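Branched-chain amino acid transport system substrate-binding protein from Rhodopseudomonas palustris probably binds a small organic solute in the periplasm and hands it to an ABC transporter. Local coordinates of one contact, PDB 4JB2 (chain A, 2.10 Å), residues Ile5-Thr10 and Val69-Ser74, beside the matching contact of the related extracellular ligand-binding receptor from Rhodopseudomonas palustris, PDB 4DQD (chain B, 1.60 Å), residues Ile5-Thr10 and Val69-Ser74. Both blocks share one frame: the second was fitted to the first on N, CA, C and O of the twelve residues, RMSD 0.32 Å. Numbering follows each deposited sequence.

Structure 1 (4JB2); sequences ITIGIT and VIMGSS.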
# COMPACT_ATOMS: atom_id res chain seq x y z
N ILE A 5 -16.34 9.14 -18.30
CA ILE A 5 -15.43 9.64 -17.29
C ILE A 5 -14.15 8.83 -17.53
O ILE A 5 -14.18 7.56 -17.64
CB ILE A 5 -16.01 9.40 -15.91
CG1 ILE A 5 -17.15 10.40 -15.64
CG2 ILE A 5 -14.93 9.51 -14.83
CD1 ILE A 5 -18.27 9.85 -14.67
N THR A 6 -13.03 9.54 -17.68
CA THR A 6 -11.75 8.88 -18.03
C THR A 6 -10.83 8.75 -16.82
O THR A 6 -10.65 9.68 -16.09
CB THR A 6 -11.06 9.62 -19.17
OG1 THR A 6 -11.98 9.68 -20.25
CG2 THR A 6 -9.78 8.90 -19.65
N ILE A 7 -10.28 7.55 -16.60
CA ILE A 7 -9.45 7.28 -15.45
C ILE A 7 -8.21 6.61 -16.00
O ILE A 7 -8.31 5.64 -16.76
CB ILE A 7 -10.19 6.38 -14.38
CG1 ILE A 7 -11.49 7.06 -13.97
CG2 ILE A 7 -9.33 6.21 -13.11
CD1 ILE A 7 -12.46 6.11 -13.39
N GLY A 8 -7.04 7.17 -15.67
CA GLY A 8 -5.79 6.61 -16.17
C GLY A 8 -5.05 6.01 -15.01
O GLY A 8 -4.90 6.66 -13.96
N ILE A 9 -4.64 4.74 -15.16
CA ILE A 9 -4.01 4.01 -14.06
C ILE A 9 -2.65 3.57 -14.57
O ILE A 9 -2.54 2.92 -15.61
CB ILE A 9 -4.86 2.71 -13.62
CG1 ILE A 9 -6.28 3.08 -13.25
CG2 ILE A 9 -4.15 1.95 -12.45
CD1 ILE A 9 -7.18 1.91 -12.84
N THR A 10 -1.62 3.89 -13.80
CA THR A 10 -0.35 3.38 -14.13
C THR A 10 0.08 2.51 -12.95
O THR A 10 0.12 3.00 -11.79
CB THR A 10 0.67 4.49 -14.56
OG1 THR A 10 1.97 3.91 -14.79
CG2 THR A 10 0.84 5.58 -13.53
N VAL A 69 -9.19 11.63 -13.47
CA VAL A 69 -8.57 11.09 -12.28
C VAL A 69 -7.45 10.20 -12.76
O VAL A 69 -7.60 9.49 -13.78
CB VAL A 69 -9.56 10.25 -11.41
CG1 VAL A 69 -8.88 9.78 -10.04
CG2 VAL A 69 -10.80 11.04 -11.06
N ILE A 70 -6.30 10.26 -12.10
CA ILE A 70 -5.30 9.25 -12.36
C ILE A 70 -5.00 8.50 -11.07
O ILE A 70 -5.21 9.01 -9.97
CB ILE A 70 -3.96 9.81 -13.02
CG1 ILE A 70 -3.22 10.78 -12.07
CG2 ILE A 70 -4.25 10.48 -14.33
CD1 ILE A 70 -2.00 11.55 -12.78
N MET A 71 -4.45 7.29 -11.22
CA MET A 71 -4.06 6.48 -10.07
C MET A 71 -2.79 5.77 -10.40
O MET A 71 -2.50 5.47 -11.59
CB MET A 71 -5.09 5.40 -9.70
CG MET A 71 -6.52 5.81 -9.80
SD MET A 71 -7.63 4.40 -9.43
CE MET A 71 -9.22 5.24 -9.49
N GLY A 72 -2.09 5.45 -9.33
CA GLY A 72 -0.83 4.70 -9.36
C GLY A 72 0.14 5.24 -8.31
O GLY A 72 -0.22 6.11 -7.50
N SER A 73 1.34 4.67 -8.27
CA SER A 73 1.66 3.48 -9.00
C SER A 73 1.60 2.29 -8.00
O SER A 73 0.91 2.35 -6.98
CB SER A 73 3.04 3.63 -9.65
OG SER A 73 3.39 2.51 -10.51
N SER A 74 2.36 1.23 -8.26
CA SER A 74 2.39 0.08 -7.37
C SER A 74 3.43 0.15 -6.22
O SER A 74 3.28 -0.54 -5.22
CB SER A 74 2.61 -1.15 -8.22
OG SER A 74 1.42 -1.32 -9.00
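Gly8 pairs with the segment 69-74 through both its N-H and its carbonyl, joining neighbouring parallel strands in the sheet of one lobe of a periplasmic binding protein. Gly8 N hydrogen-bonds to Val69 O (3.0 Å), Met71 N to Gly8 O (2.8 Å) and Thr10 N to Met71 O (2.9 Å). On one face lie apolar side chains, as suits a layer covered by helix 279-299: with CG anti to its carbonyl carbon and the chain extended beyond, Met71 carries CE to Ile7 CG2 (3.7 Å). Met71 CB lies 4.4 Å from Ile9 CG1. On the other face Ile70, CG1 between the backbone N and the carbonyl carbon (chi1 64°), sets CB 3.4 Å from Gly8 O, where glycine adds no side chain of its own. The hydroxyls of Thr10 and Ser73 are both hydrogen-bonded to Asp47. Gly72, with phi 143°, precedes a cis peptide; a CB there would strike Thr10 O.

Structure 2 (4DQD); sequences IKIGIT and VLIGSS.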
# COMPACT_ATOMS: atom_id res chain seq x y z
N ILE B 5 -16.43 9.80 -18.41
CA ILE B 5 -15.41 9.88 -17.38
C ILE B 5 -14.22 9.02 -17.78
O ILE B 5 -14.39 7.90 -18.26
CB ILE B 5 -15.97 9.38 -16.03
CG1 ILE B 5 -17.15 10.26 -15.61
CG2 ILE B 5 -14.88 9.35 -14.96
CD1 ILE B 5 -17.95 9.69 -14.44
N LYS B 6 -13.02 9.56 -17.62
CA LYS B 6 -11.80 8.83 -17.99
C LYS B 6 -10.90 8.66 -16.78
O LYS B 6 -10.60 9.63 -16.08
CB LYS B 6 -11.05 9.55 -19.11
CG LYS B 6 -11.85 9.69 -20.39
CD LYS B 6 -11.03 10.43 -21.43
CE LYS B 6 -11.85 10.75 -22.65
NZ LYS B 6 -11.07 11.60 -23.59
N ILE B 7 -10.47 7.43 -16.55
CA ILE B 7 -9.60 7.13 -15.42
C ILE B 7 -8.29 6.57 -15.96
O ILE B 7 -8.30 5.60 -16.71
CB ILE B 7 -10.23 6.05 -14.51
CG1 ILE B 7 -11.65 6.45 -14.09
CG2 ILE B 7 -9.34 5.75 -13.30
CD1 ILE B 7 -11.71 7.62 -13.17
N GLY B 8 -7.17 7.19 -15.58
CA GLY B 8 -5.86 6.72 -16.02
C GLY B 8 -5.22 5.93 -14.90
O GLY B 8 -5.34 6.29 -13.73
N ILE B 9 -4.55 4.83 -15.24
CA ILE B 9 -3.91 3.99 -14.22
C ILE B 9 -2.52 3.63 -14.71
O ILE B 9 -2.35 3.19 -15.84
CB ILE B 9 -4.69 2.68 -13.99
CG1 ILE B 9 -6.19 2.95 -13.78
CG2 ILE B 9 -4.11 1.92 -12.78
CD1 ILE B 9 -7.02 1.68 -13.77
N THR B 10 -1.52 3.83 -13.86
CA THR B 10 -0.18 3.30 -14.13
C THR B 10 0.19 2.35 -13.00
O THR B 10 0.00 2.67 -11.83
CB THR B 10 0.87 4.43 -14.31
OG1 THR B 10 2.15 3.87 -14.63
CG2 THR B 10 1.01 5.27 -13.05
N VAL B 69 -9.16 11.36 -13.29
CA VAL B 69 -8.47 10.86 -12.10
C VAL B 69 -7.29 10.03 -12.59
O VAL B 69 -7.42 9.30 -13.58
CB VAL B 69 -9.38 9.95 -11.26
CG1 VAL B 69 -8.64 9.43 -10.02
CG2 VAL B 69 -10.63 10.71 -10.83
N LEU B 70 -6.15 10.16 -11.91
CA LEU B 70 -5.00 9.29 -12.13
C LEU B 70 -4.83 8.34 -10.95
O LEU B 70 -5.01 8.75 -9.80
CB LEU B 70 -3.74 10.13 -12.29
CG LEU B 70 -2.42 9.40 -12.56
CD1 LEU B 70 -2.52 8.61 -13.86
CD2 LEU B 70 -1.29 10.41 -12.64
N ILE B 71 -4.49 7.08 -11.23
CA ILE B 71 -4.29 6.08 -10.18
C ILE B 71 -2.92 5.44 -10.38
O ILE B 71 -2.57 5.04 -11.49
CB ILE B 71 -5.40 5.00 -10.21
CG1 ILE B 71 -6.78 5.64 -10.01
CG2 ILE B 71 -5.14 3.93 -9.16
CD1 ILE B 71 -7.94 4.62 -10.01
N GLY B 72 -2.14 5.34 -9.31
CA GLY B 72 -0.84 4.69 -9.38
C GLY B 72 0.22 5.41 -8.56
O GLY B 72 -0.08 6.39 -7.88
N SER B 73 1.45 4.91 -8.57
CA SER B 73 1.77 3.59 -9.11
C SER B 73 1.66 2.55 -7.99
O SER B 73 0.96 2.76 -7.00
CB SER B 73 3.19 3.60 -9.69
OG SER B 73 3.56 2.35 -10.24
N SER B 74 2.35 1.43 -8.16
CA SER B 74 2.26 0.30 -7.22
C SER B 74 3.28 0.40 -6.10
O SER B 74 3.09 -0.18 -5.02
CB SER B 74 2.54 -1.01 -7.97
OG SER B 74 1.69 -1.17 -9.08
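Gly8 uses both its N-H and its carbonyl to hold the segment 69-74. Gly8 N hydrogen-bonds to Val69 O (2.9 Å), Ile71 N to Gly8 O (2.8 Å) and Thr10 N to Ile71 O (2.9 Å). One face is apolar and covered by helix 284-305: with CG1 anti to its carbonyl carbon, Ile71 carries CD1 to Ile7 CG2 (3.7 Å). Ile71 CB lies 4.2 Å from Ile9 CG1, and its second branch, CG2, broadens the side chain close to the backbone. On the other face Leu70, CG anti to the backbone N (chi1 -179°), sets CB 4.4 Å and CD1 3.7 Å from Gly8 O, where glycine adds no side chain. The hydroxyls of Thr10 and Ser73 are both hydrogen-bonded to Asp47. Gly72, with phi 140°, precedes a cis peptide; a CB there would strike Thr10 O. Ser74 touches the bound 3-phenylpyruvic acid.

What differs
The two strands pair alike: the CA atoms that can be compared coincide, and the hydrogen bonds from Gly8(A) N to Val69(A) O, Met71(A) N to Gly8(A) O and Thr10(A) N to Met71(A) O recur as Gly8(B) N to Val69(B) O, Ile71(B) N to Gly8(B) O and Thr10(B) N to Ile71(B) O. The side chains of Thr10(A), Val69(A) and Ser73(A) and their counterparts Thr10(B), Val69(B) and Ser73(B) keep their places. Thr6(A) is exchanged for Lys6(B), a short hydroxyl side chain against a long one ending in an amine. At Met71(A) against Ile71(B) the two follow one path at first: CG of Met71(A) and CG1 of Ile71(B) are 0.4 Å apart, SD of Met71(A) and CD1 of Ile71(B) 0.7 Å apart. Methionine then runs on to CE, whereas isoleucine adds CG2 near the backbone; Met71(A) touches Ile7(A) and Ile71(B) touches Ile7(B). On the other face, buried Ile70(A) is exchanged for buried Leu70(B). CD1 of Ile70(A) and CD2 of Leu70(B) lie 1.4 Å apart. CG1 and CG2 of Ile70(A) have no counterpart in Leu70(B), whose CG and CD1 have none in Ile70(A): branching moves one carbon outward, while both side chains touch the glycine carbonyl, Ile70(A) CB to Gly8(A) O at 3.4 Å and Leu70(B) CB to Gly8(B) O at 4.4 Å.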